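Local atomic coordinates of DNR protein (Pseudomonas aeruginosa, PDB entry 2Z69), a protein that probably binds DNA as a transcription factor controlling dissimilative nitrate respiration in response to nitric oxide, the chain here being its sensor domain. Residues H17-P22 / R84-E89; Y58-C63 / Q110-S115. All coordinates share one frame; numbering follows the deposited sequence.

Contact 1 (H17-P22 / R84-E89); sequences HHLFEP and RNTFAE
Arg84 meets the His17 ring through its backbone. Its carbonyl O lies at the ring edge, near the plane, 3.9 Å from His17 CD2. Asn85 follows, with CA near His17 NE2. Asn85 OD1 accepts a bond from water 1, which also bonds to His17 NE2 at 2.8 Å and takes the backbone N-H of Thr86. Asn85 ND2 is hydrogen-bonded to Asn82 O, which helps fix the side chain.

Thr86 makes the main contact. Its CG2 sits over one face of the His17 ring, 3.9 Å from the centroid and 25° off the normal, in a CH-pi contact shifted toward the rim. The same methyl meets Phe20 tip to tip, with CE1 of that ring 3.7 Å away and the ring turning its edge to CG2. Thr86 OG1 lies between the backbone N and the carbonyl carbon (chi1 51°). OG1 lies 3.2 Å from His17 NE2. It also approaches Leu19 CD1 and donates a weak hydrogen bond to Glu89 OE2. Glu89 comes last. Its bent chain rests on Leu19, with CG 3.6 Å from Leu19 CD1. Glu89 OE2 also accepts a weak hydrogen bond from Leu153 N of the second subunit.

Within 17-22, Leu19 N donates to His17 ND1 at 3.0 Å, with an angle of 169° at the hydrogen. This bond and water 1 hold two sides of the imidazole. The contact joins the loop between helices 6-14 and 25-33 to strand 86-87 of the sensor domain, and Phe20 continues onto helix 25-33. Because ND1 acts as an acceptor, the buried His17 ring is probably neutral. The ring meets the strand through a water, a methyl group and a close hydroxyl, with no salt bridge between the two segments.

Contact 2 (Y58-C63 / Q110-S115); sequences YLISGC and QLFRFS
Ile60 reaches across Gln110 to the ring of Phe112. Its CB is 3.4 Å from Gln110 O. CG1, anti to the carbonyl carbon (chi1 -58°), passes over Phe112 CD1. CD1 ends over the centre of the Phe112 ring, 3.8 Å from the centroid and only 4° off the normal, a CH-pi contact in which the two side chains cross at about a right angle. The same methyl also touches the backbone C of Leu111.

The backbone here forms a classic beta bulge in an antiparallel pair of the beta barrel of the cyclic nucleotide-binding domain family: Ile60 and Ser61 both face Gln110. Gln110 O accepts from Ile60 N at 2.9 Å and from Ser61 N at 3.2 Å; the second bond is the straighter one. Before the bulge the register is regular: Tyr58 and Phe112 form a hydrogen-bonded pair, their side chains lying side by side and pointing the same way. Tyr58 CB meets the edge of Phe114 at CE1. Water 2 joins Ser61 OG to Gln110 OE1, while Gln110 NE2 bonds to Asn39.

On the other face of the sheet, Leu59 CD1 packs tightly on Leu111 CD2 at 3.5 Å.

How the contacts relate
Both contacts are largely buried and share one antiparallel sheet, in which strand 55-59 lies between 86-87 and 109-115. Contact 2 is strand pairing, held by direct backbone bonds, and becomes partly exposed at its bulge. Contact 1 joins a helix-connecting loop to the strand at one side of that sheet through side chains and a water, and it alone comes near the second subunit. Leu59 ties them together: its backbone N and O probably bond to Asn85 O and Arg84 N. Side chains connect them too, with Phe87 touching Leu111 on one face of the sheet and the Phe20 ring meeting Phe114.

Contact 1 (H17-P22 / R84-E89)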
ATOM      1  N   HIS B  17       9.103 -16.946   6.433  1.00 19.19           N
ATOM      2  CA  HIS B  17       8.627 -15.631   6.795  1.00 18.76           C
ATOM      3  C   HIS B  17       7.860 -14.932   5.663  1.00 19.18           C
ATOM      4  O   HIS B  17       8.343 -14.878   4.532  1.00 20.26           O
ATOM      5  CB  HIS B  17       9.828 -14.775   7.212  1.00 17.31           C
ATOM      6  CG  HIS B  17       9.440 -13.482   7.843  1.00 15.72           C
ATOM      7  ND1 HIS B  17       8.965 -12.417   7.115  1.00 14.85           N
ATOM      8  CD2 HIS B  17       9.427 -13.092   9.136  1.00  9.12           C
ATOM      9  CE1 HIS B  17       8.676 -11.420   7.931  1.00 15.09           C
ATOM     10  NE2 HIS B  17       8.957 -11.800   9.165  1.00 16.42           N
ATOM     11  N   HIS B  18       6.696 -14.362   5.981  1.00 18.70           N
ATOM     12  CA  HIS B  18       5.805 -13.742   4.974  1.00 19.86           C
ATOM     13  C   HIS B  18       6.432 -12.683   4.046  1.00 19.54           C
ATOM     14  O   HIS B  18       5.893 -12.437   2.964  1.00 19.30           O
ATOM     15  CB  HIS B  18       4.547 -13.146   5.627  1.00 20.24           C
ATOM     16  CG  HIS B  18       4.828 -11.981   6.526  1.00 23.61           C
ATOM     17  ND1 HIS B  18       4.986 -10.694   6.053  1.00 32.08           N
ATOM     18  CD2 HIS B  18       5.013 -11.914   7.869  1.00 26.10           C
ATOM     19  CE1 HIS B  18       5.253  -9.885   7.067  1.00 26.12           C
ATOM     20  NE2 HIS B  18       5.259 -10.598   8.180  1.00 24.11           N
ATOM     21  N   LEU B  19       7.542 -12.052   4.452  1.00 18.70           N
ATOM     22  CA  LEU B  19       8.172 -11.012   3.602  1.00 19.33           C
ATOM     23  C   LEU B  19       8.997 -11.575   2.448  1.00 18.76           C
ATOM     24  O   LEU B  19       9.276 -10.868   1.458  1.00 18.21           O
ATOM     25  CB  LEU B  19       9.031 -10.046   4.435  1.00 19.45           C
ATOM     26  CG  LEU B  19       8.254  -8.935   5.142  1.00 20.91           C
ATOM     27  CD1 LEU B  19       9.183  -7.937   5.789  1.00 21.47           C
ATOM     28  CD2 LEU B  19       7.278  -8.231   4.195  1.00 22.05           C
ATOM     29  N   PHE B  20       9.384 -12.843   2.591  1.00 18.37           N
ATOM     30  CA  PHE B  20      10.296 -13.507   1.672  1.00 19.30           C
ATOM     31  C   PHE B  20       9.636 -14.726   1.053  1.00 19.98           C
ATOM     32  O   PHE B  20      10.134 -15.259   0.071  1.00 20.77           O
ATOM     33  CB  PHE B  20      11.602 -13.920   2.385  1.00 18.84           C
ATOM     34  CG  PHE B  20      12.214 -12.828   3.206  1.00 19.01           C
ATOM     35  CD1 PHE B  20      11.941 -12.727   4.568  1.00 20.66           C
ATOM     36  CD2 PHE B  20      13.032 -11.884   2.619  1.00 15.22           C
ATOM     37  CE1 PHE B  20      12.508 -11.696   5.342  1.00 24.72           C
ATOM     38  CE2 PHE B  20      13.574 -10.850   3.372  1.00 20.83           C
ATOM     39  CZ  PHE B  20      13.321 -10.767   4.739  1.00 21.70           C
ATOM     40  N   GLU B  21       8.520 -15.159   1.639  1.00 21.23           N
ATOM     41  CA  GLU B  21       7.768 -16.339   1.163  1.00 22.25           C
ATOM     42  C   GLU B  21       7.384 -16.298  -0.327  1.00 21.97           C
ATOM     43  O   GLU B  21       7.680 -17.257  -1.065  1.00 22.02           O
ATOM     44  CB  GLU B  21       6.531 -16.584   2.055  1.00 21.96           C
ATOM     45  CG  GLU B  21       5.367 -17.322   1.386  1.00 27.63           C
ATOM     46  CD  GLU B  21       5.690 -18.763   1.064  1.00 34.85           C
ATOM     47  OE1 GLU B  21       6.598 -19.323   1.720  1.00 37.06           O
ATOM     48  OE2 GLU B  21       5.043 -19.336   0.154  1.00 40.93           O
ATOM     49  N   PRO B  22       6.723 -15.206  -0.784  1.00 21.94           N
ATOM     50  CA  PRO B  22       6.268 -15.200  -2.192  1.00 21.65           C
ATOM     51  C   PRO B  22       7.412 -15.101  -3.217  1.00 21.60           C
ATOM     52  O   PRO B  22       7.179 -15.260  -4.427  1.00 21.33           O
ATOM     53  CB  PRO B  22       5.358 -13.964  -2.270  1.00 21.78           C
ATOM     54  CG  PRO B  22       5.133 -13.517  -0.827  1.00 21.28           C
ATOM     55  CD  PRO B  22       6.343 -13.963  -0.084  1.00 21.87           C
ATOM     56  N   ARG B  84      13.761 -14.594  14.620  1.00 21.17           N
ATOM     57  CA  ARG B  84      13.036 -15.074  13.425  1.00 20.84           C
ATOM     58  C   ARG B  84      11.871 -14.132  13.012  1.00 20.55           C
ATOM     59  O   ARG B  84      10.856 -14.574  12.466  1.00 19.63           O
ATOM     60  CB  ARG B  84      12.587 -16.525  13.596  1.00 20.29           C
ATOM     61  CG  ARG B  84      13.736 -17.511  13.875  1.00 21.17           C
ATOM     62  CD  ARG B  84      13.264 -19.003  13.819  1.00 25.19           C
ATOM     63  NE  ARG B  84      12.353 -19.358  14.917  1.00 36.06           N
ATOM     64  CZ  ARG B  84      12.721 -19.547  16.188  1.00 41.54           C
ATOM     65  NH1 ARG B  84      13.994 -19.430  16.567  1.00 45.45           N
ATOM     66  NH2 ARG B  84      11.807 -19.846  17.096  1.00 40.46           N
ATOM     67  N   ASN B  85      12.039 -12.837  13.297  1.00 19.52           N
ATOM     68  CA  ASN B  85      11.091 -11.810  12.888  1.00 19.34           C
ATOM     69  C   ASN B  85      11.825 -10.669  12.272  1.00 18.52           C
ATOM     70  O   ASN B  85      13.016 -10.565  12.467  1.00 18.33           O
ATOM     71  CB  ASN B  85      10.341 -11.276  14.083  1.00 19.75           C
ATOM     72  CG  ASN B  85       9.264 -12.189  14.504  1.00 20.66           C
ATOM     73  OD1 ASN B  85       8.217 -12.229  13.887  1.00 19.70           O
ATOM     74  ND2 ASN B  85       9.510 -12.952  15.552  1.00 29.19           N
ATOM     75  N   THR B  86      11.110  -9.853  11.495  1.00 18.19           N
ATOM     76  CA  THR B  86      11.708  -8.719  10.772  1.00 16.92           C
ATOM     77  C   THR B  86      11.287  -7.467  11.475  1.00 16.46           C
ATOM     78  O   THR B  86      10.351  -7.488  12.237  1.00 15.19           O
ATOM     79  CB  THR B  86      11.256  -8.613   9.280  1.00 16.60           C
ATOM     80  OG1 THR B  86       9.814  -8.669   9.197  1.00 17.18           O
ATOM     81  CG2 THR B  86      11.874  -9.753   8.446  1.00 16.25           C
ATOM     82  N   PHE B  87      12.009  -6.381  11.221  1.00 17.35           N
ATOM     83  CA  PHE B  87      11.618  -5.083  11.694  1.00 17.07           C
ATOM     84  C   PHE B  87      12.143  -3.998  10.765  1.00 16.60           C
ATOM     85  O   PHE B  87      13.086  -4.219  10.008  1.00 15.95           O
ATOM     86  CB  PHE B  87      12.041  -4.864  13.177  1.00 18.93           C
ATOM     87  CG  PHE B  87      13.541  -4.944  13.436  1.00 17.46           C
ATOM     88  CD1 PHE B  87      14.143  -6.160  13.797  1.00 20.99           C
ATOM     89  CD2 PHE B  87      14.308  -3.793  13.426  1.00 15.92           C
ATOM     90  CE1 PHE B  87      15.494  -6.213  14.102  1.00 18.20           C
ATOM     91  CE2 PHE B  87      15.650  -3.824  13.722  1.00 15.57           C
ATOM     92  CZ  PHE B  87      16.255  -5.021  14.054  1.00 15.94           C
ATOM     93  N   ALA B  88      11.498  -2.834  10.808  1.00 17.46           N
ATOM     94  CA  ALA B  88      11.867  -1.687   9.971  1.00 18.17           C
ATOM     95  C   ALA B  88      11.461  -1.774   8.484  1.00 18.87           C
ATOM     96  O   ALA B  88      11.795  -0.878   7.706  1.00 19.54           O
ATOM     97  CB  ALA B  88      13.399  -1.355  10.130  1.00 19.39           C
ATOM     98  N   GLU B  89      10.716  -2.807   8.092  1.00 18.90           N
ATOM     99  CA  GLU B  89      10.325  -2.960   6.680  1.00 20.01           C
ATOM    100  C   GLU B  89       9.311  -1.887   6.258  1.00 20.05           C
ATOM    101  O   GLU B  89       9.239  -1.516   5.090  1.00 19.84           O
ATOM    102  CB  GLU B  89       9.748  -4.348   6.409  1.00 20.08           C
ATOM    103  CG  GLU B  89       8.474  -4.666   7.187  1.00 21.05           C
ATOM    104  CD  GLU B  89       8.735  -5.457   8.470  1.00 27.83           C
ATOM    105  OE1 GLU B  89       9.814  -5.305   9.062  1.00 31.54           O
ATOM    106  OE2 GLU B  89       7.856  -6.229   8.889  1.00 27.45           O
TER
HETATM  107  O   HOH W   1       8.216 -10.408  11.530  1.00 33.58           O

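Contact 2 (Y58-C63 / Q110-S115)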
ATOM      1  N   TYR B  58      16.279  -8.772   9.408  1.00 20.61           N
ATOM      2  CA  TYR B  58      15.754 -10.021   9.929  1.00 21.22           C
ATOM      3  C   TYR B  58      16.588 -10.402  11.153  1.00 22.38           C
ATOM      4  O   TYR B  58      17.829 -10.420  11.092  1.00 24.45           O
ATOM      5  CB  TYR B  58      15.844 -11.088   8.865  1.00 21.74           C
ATOM      6  CG  TYR B  58      15.391 -12.449   9.306  1.00 19.21           C
ATOM      7  CD1 TYR B  58      16.325 -13.373   9.762  1.00 20.27           C
ATOM      8  CD2 TYR B  58      14.050 -12.804   9.278  1.00 20.00           C
ATOM      9  CE1 TYR B  58      15.963 -14.626  10.170  1.00 24.90           C
ATOM     10  CE2 TYR B  58      13.651 -14.103   9.679  1.00 25.40           C
ATOM     11  CZ  TYR B  58      14.636 -14.991  10.125  1.00 22.31           C
ATOM     12  OH  TYR B  58      14.341 -16.230  10.550  1.00 21.35           O
ATOM     13  N   LEU B  59      15.914 -10.700  12.259  1.00 21.27           N
ATOM     14  CA  LEU B  59      16.606 -11.053  13.506  1.00 21.52           C
ATOM     15  C   LEU B  59      16.840 -12.569  13.560  1.00 20.30           C
ATOM     16  O   LEU B  59      15.922 -13.362  13.804  1.00 18.93           O
ATOM     17  CB  LEU B  59      15.783 -10.549  14.730  1.00 21.77           C
ATOM     18  CG  LEU B  59      16.351 -10.615  16.143  1.00 19.57           C
ATOM     19  CD1 LEU B  59      17.731 -10.013  16.234  1.00 23.41           C
ATOM     20  CD2 LEU B  59      15.382  -9.943  17.125  1.00 19.60           C
ATOM     21  N   ILE B  60      18.084 -12.977  13.320  1.00 19.70           N
ATOM     22  CA  ILE B  60      18.406 -14.405  13.316  1.00 18.49           C
ATOM     23  C   ILE B  60      18.304 -14.908  14.759  1.00 19.02           C
ATOM     24  O   ILE B  60      17.572 -15.839  15.036  1.00 18.82           O
ATOM     25  CB  ILE B  60      19.803 -14.703  12.718  1.00 17.86           C
ATOM     26  CG1 ILE B  60      19.912 -14.171  11.275  1.00 17.49           C
ATOM     27  CG2 ILE B  60      20.134 -16.203  12.809  1.00 18.19           C
ATOM     28  CD1 ILE B  60      21.334 -13.673  10.959  1.00 16.89           C
ATOM     29  N   SER B  61      18.997 -14.232  15.682  1.00 21.20           N
ATOM     30  CA  SER B  61      19.047 -14.702  17.070  1.00 21.03           C
ATOM     31  C   SER B  61      19.084 -13.469  17.926  1.00 21.38           C
ATOM     32  O   SER B  61      19.641 -12.435  17.517  1.00 20.55           O
ATOM     33  CB  SER B  61      20.303 -15.558  17.312  1.00 23.06           C
ATOM     34  OG  SER B  61      21.493 -14.771  17.178  1.00 20.09           O
ATOM     35  N   GLY B  62      18.495 -13.557  19.112  1.00 20.87           N
ATOM     36  CA  GLY B  62      18.548 -12.433  20.036  1.00 21.56           C
ATOM     37  C   GLY B  62      17.209 -11.739  20.148  1.00 21.19           C
ATOM     38  O   GLY B  62      16.170 -12.377  19.944  1.00 18.93           O
ATOM     39  N   CYS B  63      17.247 -10.426  20.436  1.00 21.65           N
ATOM     40  CA  CYS B  63      16.048  -9.654  20.812  1.00 20.24           C
ATOM     41  C   CYS B  63      16.332  -8.148  20.736  1.00 21.00           C
ATOM     42  O   CYS B  63      17.323  -7.669  21.266  1.00 19.02           O
ATOM     43  CB  CYS B  63      15.577 -10.064  22.209  1.00 20.09           C
ATOM     44  SG  CYS B  63      14.088  -9.212  22.851  1.00 21.57           S
ATOM     45  N   GLN B 110      22.144 -11.395  16.439  1.00 16.76           N
ATOM     46  CA  GLN B 110      22.702 -11.478  15.113  1.00 16.74           C
ATOM     47  C   GLN B 110      21.590 -11.222  14.108  1.00 16.58           C
ATOM     48  O   GLN B 110      20.482 -11.733  14.258  1.00 15.29           O
ATOM     49  CB  GLN B 110      23.370 -12.854  14.864  1.00 13.96           C
ATOM     50  CG  GLN B 110      24.170 -12.864  13.581  1.00 17.87           C
ATOM     51  CD  GLN B 110      25.003 -14.116  13.387  1.00 22.64           C
ATOM     52  OE1 GLN B 110      24.467 -15.209  13.328  1.00 24.25           O
ATOM     53  NE2 GLN B 110      26.320 -13.955  13.271  1.00 23.82           N
ATOM     54  N   LEU B 111      21.899 -10.448  13.071  1.00 17.84           N
ATOM     55  CA  LEU B 111      20.887 -10.057  12.084  1.00 19.48           C
ATOM     56  C   LEU B 111      21.377 -10.162  10.666  1.00 20.82           C
ATOM     57  O   LEU B 111      22.588 -10.214  10.443  1.00 22.91           O
ATOM     58  CB  LEU B 111      20.394  -8.617  12.319  1.00 18.26           C
ATOM     59  CG  LEU B 111      20.075  -8.282  13.776  1.00 22.35           C
ATOM     60  CD1 LEU B 111      21.162  -7.308  14.261  1.00 24.22           C
ATOM     61  CD2 LEU B 111      18.745  -7.623  13.905  1.00 22.65           C
ATOM     62  N   PHE B 112      20.419 -10.199   9.728  1.00 19.71           N
ATOM     63  CA  PHE B 112      20.639  -9.920   8.322  1.00 19.76           C
ATOM     64  C   PHE B 112      20.134  -8.520   8.080  1.00 19.50           C
ATOM     65  O   PHE B 112      19.021  -8.211   8.479  1.00 20.84           O
ATOM     66  CB  PHE B 112      19.803 -10.868   7.467  1.00 20.22           C
ATOM     67  CG  PHE B 112      20.368 -12.249   7.355  1.00 21.01           C
ATOM     68  CD1 PHE B 112      19.536 -13.354   7.487  1.00 17.67           C
ATOM     69  CD2 PHE B 112      21.725 -12.447   7.089  1.00 17.49           C
ATOM     70  CE1 PHE B 112      20.029 -14.656   7.362  1.00 16.41           C
ATOM     71  CE2 PHE B 112      22.242 -13.748   6.953  1.00 23.29           C
ATOM     72  CZ  PHE B 112      21.387 -14.860   7.084  1.00 20.17           C
ATOM     73  N   ARG B 113      20.938  -7.666   7.457  1.00 20.16           N
ATOM     74  CA  ARG B 113      20.502  -6.324   7.058  1.00 21.41           C
ATOM     75  C   ARG B 113      20.217  -6.363   5.575  1.00 22.07           C
ATOM     76  O   ARG B 113      21.143  -6.561   4.779  1.00 23.71           O
ATOM     77  CB  ARG B 113      21.611  -5.305   7.278  1.00 21.04           C
ATOM     78  CG  ARG B 113      21.433  -4.003   6.504  1.00 21.60           C
ATOM     79  CD  ARG B 113      22.316  -2.833   7.044  1.00 24.48           C
ATOM     80  NE  ARG B 113      23.709  -3.226   7.056  1.00 43.38           N
ATOM     81  CZ  ARG B 113      24.520  -3.212   8.108  1.00 44.48           C
ATOM     82  NH1 ARG B 113      24.126  -2.770   9.301  1.00 44.22           N
ATOM     83  NH2 ARG B 113      25.760  -3.623   7.939  1.00 45.12           N
ATOM     84  N   PHE B 114      18.961  -6.178   5.186  1.00 21.44           N
ATOM     85  CA  PHE B 114      18.607  -6.170   3.771  1.00 20.37           C
ATOM     86  C   PHE B 114      18.430  -4.746   3.277  1.00 21.72           C
ATOM     87  O   PHE B 114      17.797  -3.940   3.938  1.00 24.12           O
ATOM     88  CB  PHE B 114      17.311  -6.916   3.571  1.00 20.54           C
ATOM     89  CG  PHE B 114      17.373  -8.354   3.947  1.00 20.77           C
ATOM     90  CD1 PHE B 114      16.845  -8.797   5.144  1.00 19.34           C
ATOM     91  CD2 PHE B 114      17.934  -9.276   3.101  1.00 22.18           C
ATOM     92  CE1 PHE B 114      16.869 -10.129   5.477  1.00 16.15           C
ATOM     93  CE2 PHE B 114      17.966 -10.611   3.446  1.00 22.99           C
ATOM     94  CZ  PHE B 114      17.432 -11.028   4.638  1.00 20.28           C
ATOM     95  N   SER B 115      18.990  -4.431   2.118  1.00 21.00           N
ATOM     96  CA  SER B 115      18.787  -3.146   1.468  1.00 20.00           C
ATOM     97  C   SER B 115      17.331  -2.959   1.031  1.00 18.79           C
ATOM     98  O   SER B 115      16.730  -3.864   0.416  1.00 17.32           O
ATOM     99  CB  SER B 115      19.691  -3.088   0.227  1.00 21.19           C
ATOM    100  OG  SER B 115      19.400  -1.972  -0.569  1.00 22.36           O
TER
HETATM  101  O   HOH W   2      23.148 -16.264  15.566  1.00 22.27           O